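Lantibiotic dehydratase (Microbispora corallina, PDB 5EHK) probably dehydrates serine and threonine residues of the NAI-107 precursor peptide in a tRNA-dependent reaction, as other class I lantibiotic dehydratases do. Local coordinates at residues E427-T432 against G436-Y441; D609-G614 against R650-L655; Q200-T203 against R208-L211; I593-P598 against Q644-A649. All coordinates share one frame; numbering follows the deposited sequence.

Contact 1: E427-T432 against G436-Y441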
loop_
_atom_site.group_PDB
_atom_site.type_symbol
_atom_site.label_atom_id
_atom_site.label_comp_id
_atom_site.label_asym_id
_atom_site.label_seq_id
_atom_site.Cartn_x
_atom_site.Cartn_y
_atom_site.Cartn_z
ATOM N N GLU A 427 -14.080 -8.421 -23.538
ATOM C CA GLU A 427 -12.790 -9.069 -23.564
ATOM C C GLU A 427 -11.871 -8.393 -22.543
ATOM O O GLU A 427 -11.174 -9.066 -21.780
ATOM C CB GLU A 427 -12.182 -8.986 -24.940
ATOM C CG GLU A 427 -10.767 -9.534 -25.001
ATOM C CD GLU A 427 -10.134 -9.235 -26.337
ATOM O OE1 GLU A 427 -10.844 -9.428 -27.353
ATOM O OE2 GLU A 427 -8.954 -8.803 -26.373
ATOM N N LEU A 428 -11.894 -7.062 -22.520
ATOM C CA LEU A 428 -11.165 -6.305 -21.521
ATOM C C LEU A 428 -11.582 -6.747 -20.127
ATOM O O LEU A 428 -10.739 -6.918 -19.265
ATOM C CB LEU A 428 -11.449 -4.815 -21.670
ATOM C CG LEU A 428 -10.628 -3.926 -20.741
ATOM C CD1 LEU A 428 -9.159 -4.000 -21.112
ATOM C CD2 LEU A 428 -11.129 -2.505 -20.752
ATOM N N LEU A 429 -12.874 -6.975 -19.908
ATOM C CA LEU A 429 -13.366 -7.295 -18.570
ATOM C C LEU A 429 -13.119 -8.744 -18.162
ATOM O O LEU A 429 -13.306 -9.109 -16.999
ATOM C CB LEU A 429 -14.853 -6.966 -18.446
ATOM C CG LEU A 429 -15.198 -5.524 -18.056
ATOM C CD1 LEU A 429 -16.677 -5.371 -17.890
ATOM C CD2 LEU A 429 -14.491 -5.131 -16.785
ATOM N N ASP A 430 -12.713 -9.563 -19.130
ATOM C CA ASP A 430 -12.439 -10.975 -18.898
ATOM C C ASP A 430 -11.107 -11.237 -18.176
ATOM O O ASP A 430 -10.062 -10.737 -18.581
ATOM C CB ASP A 430 -12.453 -11.718 -20.225
ATOM C CG ASP A 430 -12.338 -13.200 -20.049
ATOM O OD1 ASP A 430 -13.343 -13.813 -19.636
ATOM O OD2 ASP A 430 -11.255 -13.757 -20.316
ATOM N N ASP A 431 -11.168 -12.016 -17.101
ATOM C CA ASP A 431 -9.999 -12.397 -16.308
ATOM C C ASP A 431 -8.912 -13.064 -17.134
ATOM O O ASP A 431 -7.730 -12.825 -16.923
ATOM C CB ASP A 431 -10.425 -13.366 -15.226
ATOM C CG ASP A 431 -10.996 -12.671 -14.030
ATOM O OD1 ASP A 431 -10.361 -11.698 -13.553
ATOM O OD2 ASP A 431 -12.077 -13.093 -13.568
ATOM N N THR A 432 -9.323 -13.907 -18.070
ATOM C CA THR A 432 -8.394 -14.694 -18.843
ATOM C C THR A 432 -7.840 -13.970 -20.056
ATOM O O THR A 432 -6.631 -14.040 -20.330
ATOM C CB THR A 432 -9.020 -16.006 -19.286
ATOM O OG1 THR A 432 -9.637 -16.653 -18.158
ATOM C CG2 THR A 432 -7.969 -16.884 -19.862
ATOM N N GLY A 436 -9.304 -8.040 -16.814
ATOM C CA GLY A 436 -10.272 -8.397 -15.798
ATOM C C GLY A 436 -10.920 -7.120 -15.294
ATOM O O GLY A 436 -10.585 -6.024 -15.750
ATOM N N PRO A 437 -11.862 -7.243 -14.354
ATOM C CA PRO A 437 -12.518 -6.070 -13.777
ATOM C C PRO A 437 -11.554 -5.292 -12.895
ATOM O O PRO A 437 -10.617 -5.874 -12.364
ATOM C CB PRO A 437 -13.618 -6.692 -12.934
ATOM C CG PRO A 437 -13.079 -7.992 -12.548
ATOM C CD PRO A 437 -12.300 -8.486 -13.711
ATOM N N PRO A 438 -11.766 -3.983 -12.751
ATOM C CA PRO A 438 -10.861 -3.164 -11.941
ATOM C C PRO A 438 -11.034 -3.497 -10.463
ATOM O O PRO A 438 -12.101 -3.996 -10.068
ATOM C CB PRO A 438 -11.346 -1.732 -12.212
ATOM C CG PRO A 438 -12.188 -1.824 -13.405
ATOM C CD PRO A 438 -12.827 -3.170 -13.352
ATOM N N ALA A 439 -10.011 -3.200 -9.668
ATOM C CA ALA A 439 -10.055 -3.470 -8.245
ATOM C C ALA A 439 -11.368 -2.979 -7.656
ATOM O O ALA A 439 -11.812 -1.849 -7.910
ATOM C CB ALA A 439 -8.879 -2.821 -7.560
ATOM N N GLY A 440 -12.033 -3.860 -6.933
ATOM C CA GLY A 440 -13.184 -3.453 -6.167
ATOM C C GLY A 440 -14.495 -3.804 -6.810
ATOM O O GLY A 440 -15.522 -3.746 -6.156
ATOM N N TYR A 441 -14.490 -4.155 -8.087
ATOM C CA TYR A 441 -15.751 -4.479 -8.732
ATOM C C TYR A 441 -16.351 -5.738 -8.102
ATOM O O TYR A 441 -15.654 -6.720 -7.869
ATOM C CB TYR A 441 -15.582 -4.624 -10.245
ATOM C CG TYR A 441 -15.632 -3.314 -11.036
ATOM C CD1 TYR A 441 -16.402 -3.211 -12.185
ATOM C CD2 TYR A 441 -14.892 -2.192 -10.647
ATOM C CE1 TYR A 441 -16.451 -2.045 -12.918
ATOM C CE2 TYR A 441 -14.934 -1.018 -11.384
ATOM C CZ TYR A 441 -15.728 -0.962 -12.519
ATOM O OH TYR A 441 -15.792 0.164 -13.283
#
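Leu429 meets Pro437 and Pro438 where a loop folds back on itself; Leu429 belongs to a type I beta turn (Glu427-Asp430), and Pro438 opens a type II turn ending at Tyr441. Followed outward, CB of Leu429 stays clear of 436-441, and the contact begins beyond it. CG lies against Leu651 of helix 647-656. With chi2 at -177°, CD1 continues anti to CA and reaches Pro648 of the same helix, which leaves CD2 as the branch turned to the prolines. It sits 3.7 Å from Pro437 CA and, further along, 4.3 Å from Pro438 CD, so one leucine end spans two successive proline residues.

The backbone closes the loop next to this apolar patch. Gly436 N donates to Leu428 O at 3.1 Å, with a bent N-H...O angle of 139°. Its CA approaches Leu429 O to 3.3 Å as a CA-H...O contact (143° at the hydrogen), and Pro437 CD lies 3.5 Å from that same Leu429 oxygen. The carbonyls of Leu428 and Leu429 thus both contact the Gly436-Pro437 step, whose positive phi at Gly436 is readily adopted by glycine. Asp431 crosses the Pro437 ring at about a right angle, its OD1 lying 3.8 Å from Pro437 CD, while OD2 forms a salt bridge with Arg829 of the second subunit, so the loop also takes part in the dimer.

The Tyr441 ring is sandwiched: Arg650 makes a cation-pi contact on one face, and Pro438 CD rests 3.4 Å above the centre of the other.

Contact 2: D609-G614 against R650-L655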
loop_
_atom_site.group_PDB
_atom_site.type_symbol
_atom_site.label_atom_id
_atom_site.label_comp_id
_atom_site.label_asym_id
_atom_site.label_seq_id
_atom_site.Cartn_x
_atom_site.Cartn_y
_atom_site.Cartn_z
ATOM N N ASP A 609 -21.932 -5.578 -27.425
ATOM C CA ASP A 609 -20.823 -6.229 -28.119
ATOM C C ASP A 609 -20.249 -5.386 -29.243
ATOM O O ASP A 609 -19.329 -5.818 -29.919
ATOM C CB ASP A 609 -21.181 -7.639 -28.627
ATOM C CG ASP A 609 -22.353 -7.658 -29.629
ATOM O OD1 ASP A 609 -22.647 -6.634 -30.311
ATOM O OD2 ASP A 609 -22.986 -8.736 -29.735
ATOM N N GLU A 610 -20.801 -4.193 -29.450
ATOM C CA GLU A 610 -20.264 -3.288 -30.455
ATOM C C GLU A 610 -19.314 -2.280 -29.838
ATOM O O GLU A 610 -18.759 -1.429 -30.542
ATOM C CB GLU A 610 -21.368 -2.553 -31.195
ATOM C CG GLU A 610 -22.339 -3.433 -31.945
ATOM C CD GLU A 610 -23.323 -2.614 -32.807
ATOM O OE1 GLU A 610 -23.165 -1.358 -32.896
ATOM O OE2 GLU A 610 -24.254 -3.229 -33.387
ATOM N N LEU A 611 -19.132 -2.374 -28.524
ATOM C CA LEU A 611 -18.366 -1.385 -27.789
ATOM C C LEU A 611 -16.906 -1.800 -27.525
ATOM O O LEU A 611 -16.623 -2.956 -27.287
ATOM C CB LEU A 611 -19.101 -1.047 -26.497
ATOM C CG LEU A 611 -20.480 -0.436 -26.746
ATOM C CD1 LEU A 611 -21.202 -0.039 -25.446
ATOM C CD2 LEU A 611 -20.321 0.776 -27.677
ATOM N N GLY A 612 -15.991 -0.836 -27.569
ATOM C CA GLY A 612 -14.583 -1.066 -27.306
ATOM C C GLY A 612 -13.997 -0.012 -26.376
ATOM O O GLY A 612 -14.638 1.001 -26.067
ATOM N N VAL A 613 -12.802 -0.269 -25.859
ATOM C CA VAL A 613 -12.159 0.680 -24.969
ATOM C C VAL A 613 -10.743 0.954 -25.495
ATOM O O VAL A 613 -10.005 0.018 -25.816
ATOM C CB VAL A 613 -12.112 0.150 -23.520
ATOM C CG1 VAL A 613 -11.653 1.238 -22.564
ATOM C CG2 VAL A 613 -13.464 -0.378 -23.081
ATOM N N GLY A 614 -10.391 2.235 -25.600
ATOM C CA GLY A 614 -9.098 2.695 -26.072
ATOM C C GLY A 614 -8.550 3.603 -24.973
ATOM O O GLY A 614 -9.216 3.839 -23.963
ATOM N N ARG A 650 -21.322 -1.318 -14.858
ATOM C CA ARG A 650 -20.580 -0.392 -14.023
ATOM C C ARG A 650 -19.398 0.230 -14.785
ATOM O O ARG A 650 -19.056 1.401 -14.567
ATOM C CB ARG A 650 -20.116 -1.043 -12.726
ATOM C CG ARG A 650 -19.192 -0.105 -11.955
ATOM C CD ARG A 650 -18.727 -0.611 -10.624
ATOM N NE ARG A 650 -17.782 0.351 -10.100
ATOM C CZ ARG A 650 -17.014 0.178 -9.040
ATOM N NH1 ARG A 650 -17.044 -0.953 -8.357
ATOM N NH2 ARG A 650 -16.192 1.148 -8.704
ATOM N N LEU A 651 -18.783 -0.532 -15.687
ATOM C CA LEU A 651 -17.664 0.003 -16.449
ATOM C C LEU A 651 -18.189 1.094 -17.389
ATOM O O LEU A 651 -17.551 2.148 -17.544
ATOM C CB LEU A 651 -16.896 -1.101 -17.215
ATOM C CG LEU A 651 -15.641 -0.652 -17.986
ATOM C CD1 LEU A 651 -14.637 -0.024 -17.071
ATOM C CD2 LEU A 651 -14.951 -1.761 -18.747
ATOM N N LEU A 652 -19.364 0.850 -17.981
ATOM C CA LEU A 652 -19.969 1.820 -18.875
ATOM C C LEU A 652 -20.242 3.098 -18.110
ATOM O O LEU A 652 -19.940 4.208 -18.573
ATOM C CB LEU A 652 -21.245 1.281 -19.499
ATOM C CG LEU A 652 -21.065 0.147 -20.511
ATOM C CD1 LEU A 652 -22.401 -0.530 -20.791
ATOM C CD2 LEU A 652 -20.361 0.635 -21.818
ATOM N N PHE A 653 -20.813 2.945 -16.926
ATOM C CA PHE A 653 -21.082 4.108 -16.115
ATOM C C PHE A 653 -19.807 4.899 -15.844
ATOM O O PHE A 653 -19.758 6.088 -16.100
ATOM C CB PHE A 653 -21.757 3.717 -14.815
ATOM C CG PHE A 653 -21.680 4.770 -13.772
ATOM C CD1 PHE A 653 -22.421 5.939 -13.908
ATOM C CD2 PHE A 653 -20.878 4.599 -12.650
ATOM C CE1 PHE A 653 -22.362 6.929 -12.935
ATOM C CE2 PHE A 653 -20.801 5.578 -11.674
ATOM C CZ PHE A 653 -21.556 6.748 -11.810
ATOM N N GLU A 654 -18.753 4.243 -15.388
ATOM C CA GLU A 654 -17.561 4.994 -14.978
ATOM C C GLU A 654 -16.822 5.587 -16.173
ATOM O O GLU A 654 -16.278 6.662 -16.074
ATOM C CB GLU A 654 -16.633 4.154 -14.067
ATOM C CG GLU A 654 -17.351 3.676 -12.779
ATOM C CD GLU A 654 -16.421 3.050 -11.732
ATOM O OE1 GLU A 654 -15.366 2.496 -12.131
ATOM O OE2 GLU A 654 -16.748 3.102 -10.513
ATOM N N LEU A 655 -16.857 4.916 -17.317
ATOM C CA LEU A 655 -16.197 5.422 -18.517
ATOM C C LEU A 655 -16.831 6.746 -18.979
ATOM O O LEU A 655 -16.140 7.672 -19.433
ATOM C CB LEU A 655 -16.261 4.363 -19.635
ATOM C CG LEU A 655 -15.278 3.195 -19.474
ATOM C CD1 LEU A 655 -15.609 2.053 -20.392
ATOM C CD2 LEU A 655 -13.857 3.658 -19.709
#
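Leu611 and Leu652 make the nearest approach between strand 611-615 and helix 647-656, with 3.8 Å separating Leu611 CD1 from Leu652 CD2. The two side chains cross at about a right angle and touch through one methyl each. A second, looser pair lies further along: Val613 CG2 comes to 4.2 Å from Leu655 CD1. No hydrogen bond spans the two segments, and only 145 Å² is buried between them, nearly all of it on Leu611, Val613, Leu652 and Leu655, with a small share on Leu651.

The spacing explains the slender contact. Leu611 CA and Leu652 CA stand 9.6 Å apart, and Val613 CA and Leu655 CA 9.0 Å, a separation bridged by side-chain ends that meet methyl to methyl. On the strand, Leu611 and Val613 are alternate residues pointing at the helix. On the helix, Leu652 and Leu655 are one turn apart; Leu652 has CG anti to its carbonyl carbon (chi1 -69°), which carries its end closer to the strand than the direction of its CB would suggest.

Further out, a salt bridge one turn long, Arg650 NH2 to Glu654 OE2 at 2.7 Å, runs along another side of the helix, almost exactly in the guanidinium plane and 27° out of that of the carboxylate. Glu654 OE1 accepts a bond from Tyr441 OH, which ties the helix to a loop remote in sequence.

Leu622 and Leu620 of strand 620-624 and Ile593 of strand 591-595 extend the same apolar layer, so the helix lies across one face of a mixed sheet in which strand 611-615 runs between strands 423-424 and 620-624.

Contact 3: Q200-T203 against R208-L211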
loop_
_atom_site.group_PDB
_atom_site.type_symbol
_atom_site.label_atom_id
_atom_site.label_comp_id
_atom_site.label_asym_id
_atom_site.label_seq_id
_atom_site.Cartn_x
_atom_site.Cartn_y
_atom_site.Cartn_z
ATOM N N GLN A 200 -26.543 -10.328 -22.599
ATOM C CA GLN A 200 -25.492 -9.573 -23.264
ATOM C C GLN A 200 -24.091 -9.835 -22.677
ATOM O O GLN A 200 -23.077 -9.499 -23.281
ATOM C CB GLN A 200 -25.847 -8.082 -23.312
ATOM C CG GLN A 200 -27.116 -7.763 -24.104
ATOM C CD GLN A 200 -28.387 -7.665 -23.227
ATOM O OE1 GLN A 200 -28.387 -8.016 -22.043
ATOM N NE2 GLN A 200 -29.468 -7.165 -23.817
ATOM N N THR A 201 -24.015 -10.496 -21.534
ATOM C CA THR A 201 -22.707 -10.663 -20.920
ATOM C C THR A 201 -22.202 -12.099 -20.893
ATOM O O THR A 201 -21.278 -12.417 -20.131
ATOM C CB THR A 201 -22.661 -10.109 -19.504
ATOM O OG1 THR A 201 -23.507 -10.902 -18.685
ATOM C CG2 THR A 201 -23.134 -8.678 -19.475
ATOM N N LEU A 202 -22.804 -12.966 -21.702
ATOM C CA LEU A 202 -22.291 -14.324 -21.850
ATOM C C LEU A 202 -20.868 -14.267 -22.350
ATOM O O LEU A 202 -20.541 -13.493 -23.235
ATOM C CB LEU A 202 -23.137 -15.118 -22.851
ATOM C CG LEU A 202 -24.561 -15.367 -22.376
ATOM C CD1 LEU A 202 -25.383 -16.132 -23.402
ATOM C CD2 LEU A 202 -24.522 -16.087 -21.031
ATOM N N THR A 203 -20.019 -15.107 -21.795
ATOM C CA THR A 203 -18.652 -15.185 -22.277
ATOM C C THR A 203 -18.352 -16.659 -22.539
ATOM O O THR A 203 -18.763 -17.538 -21.756
ATOM C CB THR A 203 -17.624 -14.509 -21.310
ATOM O OG1 THR A 203 -16.545 -15.414 -21.027
ATOM C CG2 THR A 203 -18.291 -14.042 -19.991
ATOM N N ARG A 208 -17.587 -24.356 -23.209
ATOM C CA ARG A 208 -18.670 -23.973 -22.312
ATOM C C ARG A 208 -19.102 -22.538 -22.550
ATOM O O ARG A 208 -18.296 -21.675 -22.956
ATOM C CB ARG A 208 -18.234 -24.097 -20.861
ATOM C CG ARG A 208 -17.666 -25.445 -20.481
ATOM C CD ARG A 208 -18.080 -25.810 -19.069
ATOM N NE ARG A 208 -18.655 -27.143 -19.105
ATOM C CZ ARG A 208 -19.764 -27.508 -18.478
ATOM N NH1 ARG A 208 -20.426 -26.641 -17.724
ATOM N NH2 ARG A 208 -20.197 -28.756 -18.606
ATOM N N ILE A 209 -20.388 -22.290 -22.316
ATOM C CA ILE A 209 -20.915 -20.933 -22.256
ATOM C C ILE A 209 -21.041 -20.513 -20.767
ATOM O O ILE A 209 -21.561 -21.256 -19.926
ATOM C CB ILE A 209 -22.231 -20.811 -23.067
ATOM C CG1 ILE A 209 -22.592 -19.349 -23.305
ATOM C CG2 ILE A 209 -23.357 -21.533 -22.396
ATOM C CD1 ILE A 209 -21.572 -18.615 -24.154
ATOM N N VAL A 210 -20.507 -19.344 -20.432
ATOM C CA VAL A 210 -20.494 -18.904 -19.043
ATOM C C VAL A 210 -21.199 -17.577 -18.851
ATOM O O VAL A 210 -20.973 -16.635 -19.609
ATOM C CB VAL A 210 -19.053 -18.834 -18.477
ATOM C CG1 VAL A 210 -19.031 -18.227 -17.094
ATOM C CG2 VAL A 210 -18.434 -20.229 -18.428
ATOM N N LEU A 211 -22.087 -17.536 -17.860
ATOM C CA LEU A 211 -22.699 -16.296 -17.393
ATOM C C LEU A 211 -22.187 -15.962 -15.988
ATOM O O LEU A 211 -22.539 -16.626 -15.022
ATOM C CB LEU A 211 -24.229 -16.409 -17.375
ATOM C CG LEU A 211 -25.036 -15.202 -16.849
ATOM C CD1 LEU A 211 -24.787 -14.010 -17.738
ATOM C CD2 LEU A 211 -26.538 -15.485 -16.796
#
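Thr203 and Val210 join through their flat peptide groups. Thr203 N donates to Val210 O at 2.8 Å with a nearly straight N-H...O angle of 174°, and Val210 N returns a bond to Thr203 O, also 2.8 Å but more bent at 151°. On one face of the paired peptides lie the side chains of Thr203 and Val210 themselves; on the other gather Leu202, Ile209 and Leu211. Beside the pair, Leu202 CA also comes to 3.5 Å from Val210 O as a CA-H...O contact, so that oxygen receives an N-H and a weaker C-H.

This antiparallel hydrogen-bonded pair belongs to a beta hairpin, strands 203-205 and 208-212, whose second strand pairs in turn with strand 228-232 through Ile209 and Leu211 to make a three-stranded antiparallel sheet.

On the face carrying Leu202, Ile209 and Leu211, Leu202 is touched at two points. Its CB meets Ile209 CD1 at 4.0 Å, an end brought there because CG1 of Ile209 stands anti to the backbone N (chi1 -166°). Its CD2 lies 3.7 Å from Leu211 CB, the two side chains meeting at an oblique angle. Leu280 from a loop touches both Leu202 and Ile209. Where the chain enters the strand, Thr201 turns its hydroxyl toward the aliphatic end of Leu211, with OG1 3.5 Å from Leu211 CD1.

Contact 4: I593-P598 against Q644-A649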
loop_
_atom_site.group_PDB
_atom_site.type_symbol
_atom_site.label_atom_id
_atom_site.label_comp_id
_atom_site.label_asym_id
_atom_site.label_seq_id
_atom_site.Cartn_x
_atom_site.Cartn_y
_atom_site.Cartn_z
ATOM N N ILE A 593 -28.082 1.112 -23.778
ATOM C CA ILE A 593 -27.257 -0.095 -23.672
ATOM C C ILE A 593 -27.865 -0.979 -22.604
ATOM O O ILE A 593 -27.741 -0.730 -21.408
ATOM C CB ILE A 593 -25.802 0.258 -23.284
ATOM C CG1 ILE A 593 -25.245 1.335 -24.219
ATOM C CG2 ILE A 593 -24.922 -0.967 -23.309
ATOM C CD1 ILE A 593 -24.031 2.058 -23.691
ATOM N N SER A 594 -28.535 -2.030 -23.033
ATOM C CA SER A 594 -29.148 -2.943 -22.088
ATOM C C SER A 594 -28.086 -3.914 -21.652
ATOM O O SER A 594 -27.393 -4.488 -22.499
ATOM C CB SER A 594 -30.288 -3.703 -22.753
ATOM O OG SER A 594 -31.146 -2.823 -23.448
ATOM N N VAL A 595 -27.948 -4.085 -20.340
ATOM C CA VAL A 595 -27.049 -5.083 -19.773
ATOM C C VAL A 595 -27.788 -5.996 -18.812
ATOM O O VAL A 595 -28.131 -5.589 -17.706
ATOM C CB VAL A 595 -25.922 -4.431 -19.004
ATOM C CG1 VAL A 595 -24.939 -5.479 -18.568
ATOM C CG2 VAL A 595 -25.262 -3.378 -19.853
ATOM N N GLY A 596 -28.075 -7.219 -19.238
ATOM C CA GLY A 596 -28.779 -8.156 -18.376
ATOM C C GLY A 596 -30.286 -7.953 -18.362
ATOM O O GLY A 596 -30.963 -8.484 -17.484
ATOM N N LEU A 597 -30.793 -7.175 -19.326
ATOM C CA LEU A 597 -32.210 -6.858 -19.497
ATOM C C LEU A 597 -32.522 -6.895 -20.987
ATOM O O LEU A 597 -31.616 -6.733 -21.786
ATOM C CB LEU A 597 -32.523 -5.450 -18.991
ATOM C CG LEU A 597 -32.335 -5.146 -17.523
ATOM C CD1 LEU A 597 -32.378 -3.656 -17.341
ATOM C CD2 LEU A 597 -33.428 -5.824 -16.741
ATOM N N PRO A 598 -33.798 -7.103 -21.370
ATOM C CA PRO A 598 -34.156 -7.122 -22.796
ATOM C C PRO A 598 -34.053 -5.745 -23.391
ATOM O O PRO A 598 -33.991 -4.790 -22.629
ATOM C CB PRO A 598 -35.626 -7.524 -22.780
ATOM C CG PRO A 598 -36.112 -7.033 -21.457
ATOM C CD PRO A 598 -34.986 -7.269 -20.513
ATOM N N GLN A 644 -24.577 -2.362 -6.957
ATOM C CA GLN A 644 -25.729 -3.039 -7.517
ATOM C C GLN A 644 -25.581 -3.449 -8.958
ATOM O O GLN A 644 -26.517 -4.037 -9.499
ATOM C CB GLN A 644 -26.968 -2.160 -7.445
ATOM C CG GLN A 644 -27.283 -1.640 -6.093
ATOM C CD GLN A 644 -27.608 -2.744 -5.116
ATOM O OE1 GLN A 644 -28.138 -3.807 -5.493
ATOM N NE2 GLN A 644 -27.288 -2.504 -3.843
ATOM N N ALA A 645 -24.491 -3.058 -9.625
ATOM C CA ALA A 645 -24.422 -3.286 -11.084
ATOM C C ALA A 645 -23.493 -4.385 -11.552
ATOM O O ALA A 645 -22.354 -4.487 -11.086
ATOM C CB ALA A 645 -24.100 -2.001 -11.824
ATOM N N PRO A 646 -23.965 -5.183 -12.519
ATOM C CA PRO A 646 -23.062 -6.106 -13.215
ATOM C C PRO A 646 -21.863 -5.337 -13.760
ATOM O O PRO A 646 -22.036 -4.176 -14.184
ATOM C CB PRO A 646 -23.942 -6.680 -14.358
ATOM C CG PRO A 646 -25.131 -5.790 -14.449
ATOM C CD PRO A 646 -25.341 -5.239 -13.050
ATOM N N ASN A 647 -20.673 -5.945 -13.722
ATOM C CA ASN A 647 -19.443 -5.241 -14.104
ATOM C C ASN A 647 -19.454 -4.437 -15.414
ATOM O O ASN A 647 -19.024 -3.281 -15.427
ATOM C CB ASN A 647 -18.215 -6.158 -14.046
ATOM C CG ASN A 647 -17.861 -6.567 -12.636
ATOM O OD1 ASN A 647 -18.337 -5.971 -11.664
ATOM N ND2 ASN A 647 -17.021 -7.593 -12.510
ATOM N N PRO A 648 -19.955 -5.020 -16.506
ATOM C CA PRO A 648 -19.885 -4.215 -17.727
ATOM C C PRO A 648 -20.698 -2.933 -17.614
ATOM O O PRO A 648 -20.269 -1.877 -18.097
ATOM C CB PRO A 648 -20.488 -5.140 -18.793
ATOM C CG PRO A 648 -20.291 -6.516 -18.243
ATOM C CD PRO A 648 -20.431 -6.387 -16.761
ATOM N N ALA A 649 -21.852 -3.041 -16.966
ATOM C CA ALA A 649 -22.720 -1.904 -16.735
ATOM C C ALA A 649 -21.966 -0.870 -15.933
ATOM O O ALA A 649 -21.979 0.317 -16.265
ATOM C CB ALA A 649 -23.980 -2.337 -15.981
#
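Val595, the last residue of its strand, pushes its side chain against a concave patch formed by Pro646, Pro648 and Ala649. CG1 is the bump: it points into this patch because it stands anti to the backbone N (chi1 -174°). One wall is the Pro646 ring, whose CG lies 4.1 Å from Val595 CG1 as the two side chains slide past each other in opposite directions. Ala649 supplies the floor, a small methyl with its CB 4.2 Å from Val595 CB. The third side is looser, with 4.5 Å between Pro648 CB and Val595 CG1.

The hollow follows from backbone shape. Ala645 leaves one helix and Pro646 is the N-cap of the next, so the chain changes direction between the two helices at Ala645-Pro646, setting Pro646 beside Pro648 and Ala649. Asn647 faces the other way, held by Trp443 and Pro444, while Phe572 of strand 566-572 also packs on Pro646 and Ala649.

Val595 CA and Ala649 CA are only 6.2 Å apart, an approach the single methyl of alanine permits. No hydrogen bond crosses, and every touching side-chain atom is carbon; what joins this strand end to the helix start is therefore dispersion and hydrophobic burial, dependent on complementary shape.

How the contacts relate
From the N terminus, contact 3 comes first and closes a short beta hairpin; contact 1 then closes a small loop beyond strand 423-424. Both are complete before residue 593. Contacts 4 and 2 span longer loops and cross, since their segments alternate: 593-598, 609-614, 644-649, 650-655. They fasten successive parts of helix 647-656 to two strands of one mixed sheet, and their centres are 11 Å apart. Contact 3 is tied to contact 4 by Gln200, which bonds to Gly596 N and Leu597 O. Contact 1 leans on the same helix through Leu429, Pro437 and Tyr441, while Thr201, just before the hairpin, packs on Pro648 near the helix start.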